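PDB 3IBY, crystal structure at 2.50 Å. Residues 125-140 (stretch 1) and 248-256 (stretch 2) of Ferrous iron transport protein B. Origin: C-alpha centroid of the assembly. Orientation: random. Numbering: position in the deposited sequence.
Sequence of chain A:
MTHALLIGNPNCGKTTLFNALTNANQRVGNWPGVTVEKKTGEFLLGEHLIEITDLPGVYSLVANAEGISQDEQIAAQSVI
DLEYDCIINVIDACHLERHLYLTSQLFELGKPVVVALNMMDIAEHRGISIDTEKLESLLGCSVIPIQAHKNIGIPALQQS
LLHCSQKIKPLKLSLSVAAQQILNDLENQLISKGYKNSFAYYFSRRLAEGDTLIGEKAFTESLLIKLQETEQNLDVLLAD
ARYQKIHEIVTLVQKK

Stretch 1 (125-140) HRGISIDTEKLESLLG
Stretch 2, residues 248-256: EIVTLVQKK

Val-253, with 107 Å² covered by the other stretch, contacts both the strand residue Ile-130 and the helix residue Leu-135. The carbonyl O of Val-253 accepts from Asp-131 N at 3.0 Å with an N-H...O angle of 170°, a nearly linear bond, and also lies 3.4 Å from Ile-130 CA in a CA-H...O contact. The Val-253 side chain has chi1 at 143°, between wells: Val-253 CG1 is 3.4 Å from Ile-130 CG2, while Val-253 CG2 lies 3.2 Å from Leu-135 N and 3.8 Å from Leu-135 CB.

Gln-254 and Lys-255, which follow Val-253, are extended (phi/psi -123/128 and -114/141) and pair antiparallel with Ile-130 and Ser-129. Ile-130 faces Gln-254 (CA-CA 4.7 Å) as a non-hydrogen-bonded pair, and Ser-129 faces Lys-255 (CA-CA 5.6 Å) as a hydrogen-bonded one. In the latter, Lys-255 N donates to Ser-129 O at 3.2 Å and 151°; the return bond, Ser-129 N to Lys-255 O, is weak at 3.4 Å despite its 170° angle. Ile-130 and Gln-254 share one face of the sheet, with CG1 of Ile-130 3.5 Å from NE2 of Gln-254; Ser-129 and Lys-255 share the other.

Helix 132-139 runs against the helix containing Ile-249 at 152° between N-to-C directions, the axes approaching to 9.5 Å. Asp-131 (chi1 t) caps the first helix, Asp-131 OD2 accepting from Lys-134 N at 3.0 Å. Ile-249 (67 Å², chi1 m, chi2 148°) points toward this helix: Ile-249 CG2 is 3.8 Å from Leu-135 CD1, Ile-249 CG1 3.8 Å from Leu-138 CD1 and Ile-249 CD1 4.1 Å from Leu-139 CD2. Leu-138 (63 Å², chi1 m, chi2 t) also points across, Leu-138 CD1 lying 3.7 Å from Leu-252 CD1. These separations indicate apolar packing between the helices, whereas the strands are held by backbone hydrogen bonds.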

# COMPACT_ATOMS: atom_id res chain seq x y z
N HIS A 125 -5.35 0.42 24.75
CA HIS A 125 -4.56 0.83 25.91
C HIS A 125 -4.22 2.30 25.85
O HIS A 125 -4.18 2.97 26.88
CB HIS A 125 -3.27 0.03 25.95
CG HIS A 125 -2.32 0.45 27.04
ND1 HIS A 125 -2.53 0.14 28.37
CD2 HIS A 125 -1.16 1.13 26.98
CE1 HIS A 125 -1.53 0.63 29.08
NE2 HIS A 125 -0.68 1.22 28.26
N ARG A 126 -3.96 2.82 24.66
CA ARG A 126 -3.66 4.27 24.50
C ARG A 126 -4.90 5.16 24.34
O ARG A 126 -4.79 6.35 24.07
CB ARG A 126 -2.70 4.48 23.33
CG ARG A 126 -1.38 3.75 23.54
CD ARG A 126 -0.55 3.95 22.35
NE ARG A 126 0.70 3.24 22.43
CZ ARG A 126 1.66 3.34 21.51
NH1 ARG A 126 1.49 4.13 20.44
NH2 ARG A 126 2.78 2.64 21.64
N GLY A 127 -6.08 4.56 24.55
CA GLY A 127 -7.35 5.23 24.40
C GLY A 127 -7.63 5.66 22.97
O GLY A 127 -8.24 6.70 22.77
N ILE A 128 -7.17 4.88 21.99
CA ILE A 128 -7.46 5.15 20.58
C ILE A 128 -8.62 4.25 20.14
O ILE A 128 -8.58 3.02 20.28
CB ILE A 128 -6.24 4.91 19.63
CG1 ILE A 128 -5.02 5.76 20.05
CG2 ILE A 128 -6.61 5.27 18.21
CD1 ILE A 128 -3.63 5.34 19.43
N SER A 129 -9.64 4.90 19.62
CA SER A 129 -10.84 4.21 19.19
C SER A 129 -10.97 4.40 17.71
O SER A 129 -10.90 5.54 17.23
CB SER A 129 -12.07 4.80 19.89
OG SER A 129 -12.74 3.76 20.58
N ILE A 130 -11.14 3.31 16.98
CA ILE A 130 -11.27 3.38 15.53
C ILE A 130 -12.60 2.72 15.17
O ILE A 130 -12.88 1.59 15.59
CB ILE A 130 -10.08 2.71 14.79
CG1 ILE A 130 -8.80 3.52 15.01
CG2 ILE A 130 -10.33 2.63 13.30
CD1 ILE A 130 -7.55 2.73 14.79
N ASP A 131 -13.42 3.48 14.44
CA ASP A 131 -14.61 2.99 13.81
C ASP A 131 -14.18 2.19 12.59
O ASP A 131 -13.85 2.76 11.56
CB ASP A 131 -15.48 4.17 13.39
CG ASP A 131 -16.87 3.77 13.05
OD1 ASP A 131 -17.77 4.57 13.31
OD2 ASP A 131 -17.06 2.66 12.51
N THR A 132 -14.21 0.87 12.69
CA THR A 132 -13.78 -0.02 11.62
C THR A 132 -14.71 -0.06 10.42
O THR A 132 -14.27 -0.14 9.26
CB THR A 132 -13.62 -1.43 12.20
OG1 THR A 132 -12.30 -1.51 12.78
CG2 THR A 132 -13.87 -2.56 11.14
N GLU A 133 -16.01 -0.02 10.71
CA GLU A 133 -17.05 -0.04 9.69
C GLU A 133 -16.97 1.25 8.89
O GLU A 133 -17.22 1.21 7.68
CB GLU A 133 -18.44 -0.23 10.31
CG GLU A 133 -18.50 -1.39 11.37
CD GLU A 133 -19.86 -2.11 11.48
OE1 GLU A 133 -19.85 -3.37 11.37
OE2 GLU A 133 -20.92 -1.43 11.67
N LYS A 134 -16.61 2.36 9.53
CA LYS A 134 -16.55 3.64 8.82
C LYS A 134 -15.28 3.73 7.97
O LYS A 134 -15.33 4.17 6.84
CB LYS A 134 -16.68 4.82 9.79
CG LYS A 134 -16.85 6.21 9.17
CD LYS A 134 -18.25 6.54 8.61
CE LYS A 134 -18.19 7.77 7.64
NZ LYS A 134 -19.50 8.28 7.11
N LEU A 135 -14.16 3.29 8.51
CA LEU A 135 -12.89 3.24 7.77
C LEU A 135 -13.03 2.41 6.51
O LEU A 135 -12.68 2.84 5.41
CB LEU A 135 -11.81 2.66 8.67
CG LEU A 135 -10.41 2.56 8.06
CD1 LEU A 135 -9.95 3.92 7.54
CD2 LEU A 135 -9.42 2.00 9.09
N GLU A 136 -13.61 1.23 6.66
CA GLU A 136 -13.92 0.36 5.54
C GLU A 136 -14.86 1.04 4.54
O GLU A 136 -14.67 0.94 3.32
CB GLU A 136 -14.48 -0.99 6.04
CG GLU A 136 -14.97 -1.94 4.93
CD GLU A 136 -15.23 -3.40 5.39
OE1 GLU A 136 -14.45 -4.01 6.15
OE2 GLU A 136 -16.26 -3.95 4.94
N SER A 137 -15.88 1.72 5.03
CA SER A 137 -16.83 2.38 4.13
C SER A 137 -16.09 3.45 3.31
O SER A 137 -16.27 3.53 2.11
CB SER A 137 -17.98 3.00 4.91
OG SER A 137 -18.94 3.56 4.02
N LEU A 138 -15.26 4.24 3.97
CA LEU A 138 -14.47 5.28 3.30
C LEU A 138 -13.44 4.70 2.34
O LEU A 138 -13.40 5.11 1.19
CB LEU A 138 -13.76 6.18 4.32
CG LEU A 138 -14.64 7.12 5.11
CD1 LEU A 138 -13.85 7.84 6.24
CD2 LEU A 138 -15.28 8.12 4.13
N LEU A 139 -12.61 3.76 2.81
CA LEU A 139 -11.49 3.23 1.99
C LEU A 139 -11.93 2.29 0.85
O LEU A 139 -11.13 1.99 -0.06
CB LEU A 139 -10.47 2.47 2.86
CG LEU A 139 -9.63 3.20 3.91
CD1 LEU A 139 -8.58 2.26 4.51
CD2 LEU A 139 -9.00 4.47 3.36
N GLY A 140 -13.16 1.76 0.93
CA GLY A 140 -13.64 0.83 -0.10
C GLY A 140 -12.98 -0.54 -0.17
O GLY A 140 -13.04 -1.19 -1.18
N GLU A 248 -8.58 13.89 6.62
CA GLU A 248 -10.02 13.92 6.69
C GLU A 248 -10.59 12.53 7.04
O GLU A 248 -11.49 12.45 7.85
CB GLU A 248 -10.63 14.59 5.43
CG GLU A 248 -11.85 13.94 4.83
CD GLU A 248 -12.21 14.55 3.47
OE1 GLU A 248 -13.10 13.97 2.80
OE2 GLU A 248 -11.60 15.58 3.05
N ILE A 249 -10.05 11.46 6.50
CA ILE A 249 -10.56 10.12 6.86
C ILE A 249 -10.29 9.78 8.31
O ILE A 249 -11.11 9.12 8.96
CB ILE A 249 -9.94 8.99 5.97
CG1 ILE A 249 -10.61 8.98 4.61
CG2 ILE A 249 -10.05 7.60 6.64
CD1 ILE A 249 -9.68 8.55 3.50
N VAL A 250 -9.14 10.23 8.82
CA VAL A 250 -8.74 9.92 10.19
C VAL A 250 -9.70 10.62 11.15
O VAL A 250 -10.26 10.00 12.05
CB VAL A 250 -7.25 10.27 10.45
CG1 VAL A 250 -6.93 10.14 11.91
CG2 VAL A 250 -6.31 9.33 9.66
N THR A 251 -9.93 11.91 10.91
CA THR A 251 -10.87 12.71 11.72
C THR A 251 -12.34 12.13 11.77
O THR A 251 -13.05 12.35 12.72
CB THR A 251 -10.85 14.20 11.25
OG1 THR A 251 -10.89 14.24 9.83
CG2 THR A 251 -9.56 14.91 11.68
N LEU A 252 -12.76 11.39 10.75
CA LEU A 252 -14.06 10.71 10.74
C LEU A 252 -14.08 9.36 11.49
O LEU A 252 -15.13 8.87 11.90
CB LEU A 252 -14.48 10.45 9.28
CG LEU A 252 -14.81 11.67 8.41
CD1 LEU A 252 -14.83 11.32 6.94
CD2 LEU A 252 -16.13 12.24 8.84
N VAL A 253 -12.92 8.76 11.67
CA VAL A 253 -12.86 7.37 12.11
C VAL A 253 -12.18 7.22 13.47
O VAL A 253 -12.42 6.25 14.19
CB VAL A 253 -12.15 6.51 11.02
CG1 VAL A 253 -11.27 5.43 11.66
CG2 VAL A 253 -13.17 5.92 10.05
N GLN A 254 -11.35 8.18 13.84
CA GLN A 254 -10.52 8.00 15.00
C GLN A 254 -10.77 9.12 15.98
O GLN A 254 -10.70 10.28 15.60
CB GLN A 254 -9.08 8.05 14.55
CG GLN A 254 -8.05 8.10 15.64
CD GLN A 254 -6.73 7.58 15.11
OE1 GLN A 254 -5.82 8.33 14.81
NE2 GLN A 254 -6.66 6.27 14.92
N LYS A 255 -11.06 8.77 17.23
CA LYS A 255 -11.04 9.77 18.29
C LYS A 255 -9.93 9.49 19.31
O LYS A 255 -9.65 8.33 19.66
CB LYS A 255 -12.41 9.94 18.97
CG LYS A 255 -13.42 8.82 18.72
CD LYS A 255 -14.75 9.11 19.45
CE LYS A 255 -15.08 8.03 20.46
NZ LYS A 255 -15.38 6.79 19.72
N LYS A 256 -9.33 10.59 19.76
CA LYS A 256 -8.27 10.64 20.78
C LYS A 256 -7.04 9.83 20.35
O LYS A 256 -6.72 9.75 19.15
CB LYS A 256 -8.80 10.19 22.14
CG LYS A 256 -10.10 10.90 22.59
CD LYS A 256 -9.88 11.89 23.76
CE LYS A 256 -9.44 13.27 23.29
NZ LYS A 256 -9.63 14.27 24.38
OXT LYS A 256 -6.33 9.27 21.19